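Local coordinates for flagellar hook protein FlgE (Caulobacter crescentus CB15, PDB 5AY6) that forms the flagellar hook, a universal joint thought to pass motor torque to the filament, this chain being a two-domain fragment of the protein, at residues 9-13 / 285-290; 89-93 / 133-137; 96-100 / 112-116. One frame throughout, in Å; residues are numbered along the deposited sequence.

Contact 1. Residues 9-13 / 285-290; sequences VNANL and SAAGGL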
loop_
_atom_site.group_PDB
_atom_site.type_symbol
_atom_site.label_atom_id
_atom_site.label_comp_id
_atom_site.label_asym_id
_atom_site.label_seq_id
_atom_site.Cartn_x
_atom_site.Cartn_y
_atom_site.Cartn_z
ATOM N N VAL A 9 8.028 -0.736 -19.708
ATOM C CA VAL A 9 7.728 -1.975 -19.013
ATOM C C VAL A 9 6.636 -2.728 -19.742
ATOM O O VAL A 9 5.542 -2.206 -19.952
ATOM C CB VAL A 9 7.292 -1.740 -17.560
ATOM C CG1 VAL A 9 6.769 -3.034 -16.960
ATOM C CG2 VAL A 9 8.453 -1.197 -16.734
ATOM N N ASN A 10 6.944 -3.956 -20.134
ATOM C CA ASN A 10 5.960 -4.832 -20.751
ATOM C C ASN A 10 5.740 -6.052 -19.874
ATOM O O ASN A 10 6.554 -6.976 -19.867
ATOM C CB ASN A 10 6.412 -5.245 -22.148
ATOM C CG ASN A 10 6.823 -4.060 -22.996
ATOM O OD1 ASN A 10 6.114 -3.056 -23.069
ATOM N ND2 ASN A 10 7.987 -4.164 -23.629
ATOM N N ALA A 11 4.646 -6.049 -19.126
ATOM C CA ALA A 11 4.393 -7.112 -18.166
ATOM C C ALA A 11 2.919 -7.219 -17.812
ATOM O O ALA A 11 2.163 -6.255 -17.934
ATOM C CB ALA A 11 5.216 -6.885 -16.908
ATOM N N ASN A 12 2.513 -8.400 -17.359
ATOM C CA ASN A 12 1.150 -8.579 -16.887
ATOM C C ASN A 12 1.119 -8.935 -15.411
ATOM O O ASN A 12 1.946 -9.712 -14.933
ATOM C CB ASN A 12 0.428 -9.664 -17.689
ATOM C CG ASN A 12 -1.013 -9.833 -17.254
ATOM O OD1 ASN A 12 -1.845 -8.954 -17.478
ATOM N ND2 ASN A 12 -1.315 -10.960 -16.616
ATOM N N LEU A 13 0.164 -8.354 -14.698
ATOM C CA LEU A 13 -0.103 -8.724 -13.314
ATOM C C LEU A 13 -1.393 -9.528 -13.277
ATOM O O LEU A 13 -2.420 -9.055 -13.754
ATOM C CB LEU A 13 -0.223 -7.481 -12.434
ATOM C CG LEU A 13 0.934 -6.483 -12.474
ATOM C CD1 LEU A 13 0.527 -5.177 -11.810
ATOM C CD2 LEU A 13 2.155 -7.065 -11.789
ATOM N N SER A 285 2.776 1.756 -23.198
ATOM C CA SER A 285 3.032 1.728 -24.635
ATOM C C SER A 285 1.956 0.933 -25.381
ATOM O O SER A 285 1.256 0.104 -24.795
ATOM C CB SER A 285 4.411 1.139 -24.915
ATOM O OG SER A 285 4.440 -0.237 -24.583
ATOM N N ALA A 286 1.829 1.188 -26.678
ATOM C CA ALA A 286 0.802 0.534 -27.487
ATOM C C ALA A 286 1.031 -0.973 -27.611
ATOM O O ALA A 286 0.113 -1.770 -27.403
ATOM C CB ALA A 286 0.741 1.166 -28.862
ATOM N N ALA A 287 2.252 -1.365 -27.954
ATOM C CA ALA A 287 2.546 -2.782 -28.163
ATOM C C ALA A 287 2.666 -3.536 -26.843
ATOM O O ALA A 287 2.339 -4.719 -26.772
ATOM C CB ALA A 287 3.820 -2.950 -28.983
ATOM N N GLY A 288 3.137 -2.855 -25.805
ATOM C CA GLY A 288 3.348 -3.494 -24.518
ATOM C C GLY A 288 2.572 -2.854 -23.385
ATOM O O GLY A 288 1.348 -2.749 -23.442
ATOM N N GLY A 289 3.285 -2.432 -22.347
ATOM C CA GLY A 289 2.659 -1.767 -21.222
ATOM C C GLY A 289 2.443 -2.688 -20.037
ATOM O O GLY A 289 2.672 -3.894 -20.119
ATOM N N LEU A 290 2.009 -2.107 -18.926
ATOM C CA LEU A 290 1.677 -2.869 -17.733
ATOM C C LEU A 290 0.193 -3.208 -17.745
ATOM O O LEU A 290 -0.647 -2.305 -17.715
ATOM C CB LEU A 290 2.042 -2.078 -16.477
ATOM C CG LEU A 290 1.819 -2.782 -15.141
ATOM C CD1 LEU A 290 2.750 -3.981 -15.000
ATOM C CD2 LEU A 290 2.004 -1.803 -13.991
HETATM O O HOH W 1 5.355 0.311 -21.808
#
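N10 OD1 accepts the backbone N-H of G289 at 3.0 Å; the donor nitrogen lies in the plane of the amide carbonyl, on a lone pair of OD1 (C=O...N angle 135°). With CG set beside its own backbone N (chi1 -50°), N10 swings its amide back over the turn, where OD1 also lies against G288 CA at 3.2 Å. A beta carbon on G288 would run into that oxygen, and at G289 the backbone angles would jam one against the preceding carbonyl. The other half of the amide, ND2, is held by S301 and N303.

One residue on, A11 N donates to G289 O (3.1 Å), with the donor standing 36° out of the carbonyl plane, and A11 and L290 form a parallel bridge. L290 CD1 then slants across the L13 side chain, 4.0 Å from its CG. Water 1 lies within hydrogen-bonding distance of V9 O and accepts from S285 N.

Strand 6-12 is an inner strand of a mixed four-stranded sheet, between 277-291, its parallel neighbour here, and antiparallel 298-304. V169 of strand 167-174 touches V9, and F222 of strand 214-222 touches both L13 and L290.

Contact 2. Residues 89-93 / 133-137; sequences TNELV and GADDA
N90, D135 and D136 bury most of the surface where a type I beta turn, A134 to A137, docks against the connection between antiparallel strands 76-86 and 92-99. This lies in the part matching the FlgE third domain, at the edge strand of its five-stranded antiparallel sheet. N90 has a left-handed backbone conformation, so the chain turns just before entering strand 92-99, and its CB packs on A134 CB at 3.8 Å.

The N90 amide reaches D136 through ND2, which donates to OD2 at 2.9 Å with a nearly straight N-H...O angle of 165°. The acceptor lies close to the amide plane, while the donor meets OD2 on the syn side, somewhat out of the carboxylate plane; amide and carboxylate planes are 52° apart. D136 has its CG between backbone N and carbonyl carbon, which directs the carboxylate across to N90. Although D136 sits at the N-cap of helix 137-140, its side chain makes no capping bond. With an alanine in place of D136, N90 ND2 would probably lose its charged acceptor and the amide be freer to turn. A weak backbone bond, D136 N to N90 O at 3.4 Å, also crosses here.

D135 reaches past N90 to the backbone of L92. Its OD1 takes the N-H of N130, and its side chain also touches V129 and Y85. L92, whose N-H D135 meets, packs its side chain on M109, L123, V129 and Y85, so the carboxylate ties the start of the strand to the turn. The bond itself is short and almost linear: L92 N to D135 OD2 is 2.8 Å with an angle of 174° at hydrogen, on the anti lone pair of OD2.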
loop_
_atom_site.group_PDB
_atom_site.type_symbol
_atom_site.label_atom_id
_atom_site.label_comp_id
_atom_site.label_asym_id
_atom_site.label_seq_id
_atom_site.Cartn_x
_atom_site.Cartn_y
_atom_site.Cartn_z
ATOM N N THR A 89 -1.450 6.880 21.808
ATOM C CA THR A 89 -2.203 6.269 22.903
ATOM C C THR A 89 -2.918 4.969 22.525
ATOM O O THR A 89 -3.418 4.268 23.405
ATOM C CB THR A 89 -3.262 7.235 23.454
ATOM O OG1 THR A 89 -4.365 7.294 22.543
ATOM C CG2 THR A 89 -2.676 8.630 23.641
ATOM N N ASN A 90 -2.983 4.685 21.223
ATOM C CA ASN A 90 -3.581 3.460 20.672
ATOM C C ASN A 90 -5.101 3.353 20.844
ATOM O O ASN A 90 -5.688 2.301 20.583
ATOM C CB ASN A 90 -2.904 2.227 21.281
ATOM C CG ASN A 90 -1.392 2.292 21.186
ATOM O OD1 ASN A 90 -0.713 2.606 22.161
ATOM N ND2 ASN A 90 -0.857 2.014 20.001
ATOM N N GLU A 91 -5.737 4.444 21.264
ATOM C CA GLU A 91 -7.191 4.480 21.401
ATOM C C GLU A 91 -7.867 4.703 20.057
ATOM O O GLU A 91 -7.314 5.375 19.186
ATOM C CB GLU A 91 -7.627 5.594 22.351
ATOM C CG GLU A 91 -6.973 5.589 23.711
ATOM C CD GLU A 91 -7.236 6.881 24.460
ATOM O OE1 GLU A 91 -6.585 7.900 24.137
ATOM O OE2 GLU A 91 -8.100 6.881 25.362
ATOM N N LEU A 92 -9.073 4.163 19.898
ATOM C CA LEU A 92 -9.879 4.467 18.722
ATOM C C LEU A 92 -10.250 5.945 18.728
ATOM O O LEU A 92 -10.702 6.475 19.744
ATOM C CB LEU A 92 -11.142 3.604 18.676
ATOM C CG LEU A 92 -11.991 3.801 17.417
ATOM C CD1 LEU A 92 -11.264 3.265 16.193
ATOM C CD2 LEU A 92 -13.360 3.153 17.554
ATOM N N VAL A 93 -10.049 6.611 17.597
ATOM C CA VAL A 93 -10.314 8.044 17.492
ATOM C C VAL A 93 -11.515 8.313 16.588
ATOM O O VAL A 93 -12.307 9.219 16.847
ATOM C CB VAL A 93 -9.071 8.802 16.966
ATOM C CG1 VAL A 93 -9.423 10.218 16.542
ATOM C CG2 VAL A 93 -7.988 8.827 18.032
ATOM N N GLY A 133 -7.482 -3.549 27.139
ATOM C CA GLY A 133 -6.203 -3.178 26.562
ATOM C C GLY A 133 -6.288 -2.126 25.471
ATOM O O GLY A 133 -7.269 -1.382 25.379
ATOM N N ALA A 134 -5.244 -2.059 24.648
ATOM C CA ALA A 134 -5.192 -1.091 23.557
ATOM C C ALA A 134 -6.208 -1.449 22.486
ATOM O O ALA A 134 -6.294 -2.606 22.070
ATOM C CB ALA A 134 -3.798 -1.031 22.966
ATOM N N ASP A 135 -6.977 -0.460 22.041
ATOM C CA ASP A 135 -7.991 -0.691 21.018
ATOM C C ASP A 135 -7.391 -1.306 19.752
ATOM O O ASP A 135 -8.018 -2.141 19.102
ATOM C CB ASP A 135 -8.711 0.614 20.670
ATOM C CG ASP A 135 -9.582 1.121 21.797
ATOM O OD1 ASP A 135 -9.893 0.338 22.717
ATOM O OD2 ASP A 135 -9.958 2.312 21.759
ATOM N N ASP A 136 -6.165 -0.908 19.417
ATOM C CA ASP A 136 -5.558 -1.325 18.157
ATOM C C ASP A 136 -4.764 -2.630 18.273
ATOM O O ASP A 136 -4.029 -2.997 17.357
ATOM C CB ASP A 136 -4.661 -0.203 17.603
ATOM C CG ASP A 136 -3.407 0.033 18.434
ATOM O OD1 ASP A 136 -3.257 -0.578 19.517
ATOM O OD2 ASP A 136 -2.564 0.852 18.002
ATOM N N ALA A 137 -4.926 -3.334 19.389
ATOM C CA ALA A 137 -4.155 -4.547 19.639
ATOM C C ALA A 137 -4.333 -5.602 18.547
ATOM O O ALA A 137 -3.365 -6.216 18.106
ATOM C CB ALA A 137 -4.529 -5.137 20.985
#

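Contact 3. Residues 96-100 / 112-116; sequences TIDYK and TRINA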
loop_
_atom_site.group_PDB
_atom_site.type_symbol
_atom_site.label_atom_id
_atom_site.label_comp_id
_atom_site.label_asym_id
_atom_site.label_seq_id
_atom_site.Cartn_x
_atom_site.Cartn_y
_atom_site.Cartn_z
ATOM N N THR A 96 -15.616 4.973 10.428
ATOM C CA THR A 96 -16.621 5.177 9.393
ATOM C C THR A 96 -17.279 3.856 9.017
ATOM O O THR A 96 -17.937 3.757 7.980
ATOM C CB THR A 96 -16.028 5.813 8.121
ATOM O OG1 THR A 96 -15.104 4.901 7.509
ATOM C CG2 THR A 96 -15.326 7.131 8.449
ATOM N N ILE A 97 -17.092 2.840 9.853
ATOM C CA ILE A 97 -17.700 1.538 9.598
ATOM C C ILE A 97 -19.213 1.658 9.636
ATOM O O ILE A 97 -19.788 2.167 10.599
ATOM C CB ILE A 97 -17.247 0.472 10.619
ATOM C CG1 ILE A 97 -15.722 0.402 10.689
ATOM C CG2 ILE A 97 -17.807 -0.898 10.250
ATOM C CD1 ILE A 97 -15.210 -0.573 11.741
ATOM N N ASP A 98 -19.854 1.195 8.572
ATOM C CA ASP A 98 -21.300 1.274 8.430
ATOM C C ASP A 98 -21.725 0.091 7.564
ATOM O O ASP A 98 -20.867 -0.577 6.986
ATOM C CB ASP A 98 -21.706 2.606 7.792
ATOM C CG ASP A 98 -23.129 3.013 8.127
ATOM O OD1 ASP A 98 -23.873 2.206 8.725
ATOM O OD2 ASP A 98 -23.501 4.156 7.786
ATOM N N TYR A 99 -23.025 -0.178 7.467
ATOM C CA TYR A 99 -23.478 -1.318 6.671
ATOM C C TYR A 99 -23.096 -1.105 5.206
ATOM O O TYR A 99 -22.996 0.034 4.748
ATOM C CB TYR A 99 -24.990 -1.550 6.837
ATOM C CG TYR A 99 -25.915 -0.536 6.186
ATOM C CD1 TYR A 99 -26.288 -0.657 4.851
ATOM C CD2 TYR A 99 -26.455 0.515 6.921
ATOM C CE1 TYR A 99 -27.147 0.256 4.255
ATOM C CE2 TYR A 99 -27.318 1.432 6.335
ATOM C CZ TYR A 99 -27.661 1.297 5.002
ATOM O OH TYR A 99 -28.517 2.204 4.413
ATOM N N LYS A 100 -22.853 -2.194 4.479
ATOM C CA LYS A 100 -22.399 -2.083 3.090
ATOM C C LYS A 100 -23.430 -1.406 2.190
ATOM O O LYS A 100 -24.566 -1.869 2.072
ATOM C CB LYS A 100 -22.052 -3.459 2.511
ATOM C CG LYS A 100 -21.588 -3.398 1.054
ATOM C CD LYS A 100 -21.135 -4.755 0.544
ATOM C CE LYS A 100 -22.270 -5.762 0.566
ATOM N NZ LYS A 100 -21.811 -7.119 0.159
ATOM N N THR A 112 -21.395 -0.350 14.827
ATOM C CA THR A 112 -21.634 -0.215 13.396
ATOM C C THR A 112 -23.013 -0.770 13.077
ATOM O O THR A 112 -23.467 -1.724 13.715
ATOM C CB THR A 112 -20.584 -0.949 12.532
ATOM O OG1 THR A 112 -20.869 -0.719 11.145
ATOM C CG2 THR A 112 -20.608 -2.452 12.793
ATOM N N ARG A 113 -23.687 -0.167 12.105
ATOM C CA ARG A 113 -24.912 -0.760 11.581
ATOM C C ARG A 113 -24.537 -2.009 10.795
ATOM O O ARG A 113 -23.444 -2.076 10.228
ATOM C CB ARG A 113 -25.676 0.231 10.694
ATOM C CG ARG A 113 -26.212 1.447 11.439
ATOM C CD ARG A 113 -27.142 2.294 10.568
ATOM N NE ARG A 113 -26.427 3.060 9.548
ATOM C CZ ARG A 113 -27.003 3.941 8.734
ATOM N NH1 ARG A 113 -28.306 4.171 8.822
ATOM N NH2 ARG A 113 -26.280 4.598 7.834
ATOM N N ILE A 114 -25.423 -3.003 10.773
ATOM C CA ILE A 114 -25.187 -4.198 9.966
ATOM C C ILE A 114 -26.270 -4.378 8.901
ATOM O O ILE A 114 -26.190 -5.286 8.073
ATOM C CB ILE A 114 -25.109 -5.474 10.834
ATOM C CG1 ILE A 114 -26.416 -5.687 11.600
ATOM C CG2 ILE A 114 -23.924 -5.393 11.788
ATOM C CD1 ILE A 114 -26.420 -6.932 12.468
ATOM N N ASN A 115 -27.281 -3.515 8.928
ATOM C CA ASN A 115 -28.272 -3.462 7.854
ATOM C C ASN A 115 -28.913 -2.076 7.766
ATOM O O ASN A 115 -28.744 -1.251 8.665
ATOM C CB ASN A 115 -29.345 -4.548 8.039
ATOM C CG ASN A 115 -30.100 -4.425 9.350
ATOM O OD1 ASN A 115 -30.478 -3.333 9.770
ATOM N ND2 ASN A 115 -30.337 -5.562 10.001
ATOM N N ALA A 116 -29.646 -1.822 6.684
ATOM C CA ALA A 116 -30.248 -0.509 6.459
ATOM C C ALA A 116 -31.351 -0.219 7.470
ATOM O O ALA A 116 -31.698 0.938 7.713
ATOM C CB ALA A 116 -30.790 -0.409 5.041
HETATM O O HOH W 2 -22.383 2.724 11.533
#
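The touching parts of 96-100 and 112-116 run in nearly the same direction, 25° apart, with the CA atoms of Y99 and I114 4.7 Å from each other; Y99 N and R113 O are badly angled for a bond, and water 2 lies between the backbones, 2.8 Å from I97 O and accepting from R113 N.

R113 grips D98 side-on: NE donates to OD1 and NH2 to OD2, both at 2.8 Å and both on syn lone pairs, with guanidinium and carboxylate nearly coplanar (26°). The bend at chi3 of R113 turns its NE/NH2 edge to D98. OD1 also takes the N-H of Y99, from above the carboxylate plane, and OD2 that of T106, so both oxygens have two donors.

The Y99 ring stands against the guanidinium at 68°, its CE2 over the centre of the group, 3.5 Å from CZ of R113: a ring edge meeting a cation face, not a cation-pi stack. One ring face carries A116, whose CA sits 3.7 Å from the centroid in a CH-pi contact. I97 CG2 packs against the T112 side chain, 3.2 Å from its OG1 and close to CB.

This bidentate salt bridge, with an aromatic edge over the guanidinium face, joins the outermost strand 92-99 of the five-stranded antiparallel sheet to the small two-stranded sheet of 111-113 and 120-122, in the part matching the FlgE third domain.

How the contacts relate
Contact 1 pairs residues near the two termini of the chain, and the segments of contacts 2 and 3 all fall within the span it closes; contact 3 in turn is nested inside the loop closed by contact 2. Contacts 2 and 3 share strand 92-99 and belong to the part matching the FlgE third domain, with centres about 21 Å apart. Contact 1 lies in a different, mixed sheet, its centre about 43 Å from that of contact 2 and about 40 Å from that of contact 3, with contact 2 across the chain's centre. This nesting is consistent with one domain inserted into another: contact 1 brings the early and late chain together, while the other two lie at two places along the inserted part's edge strand.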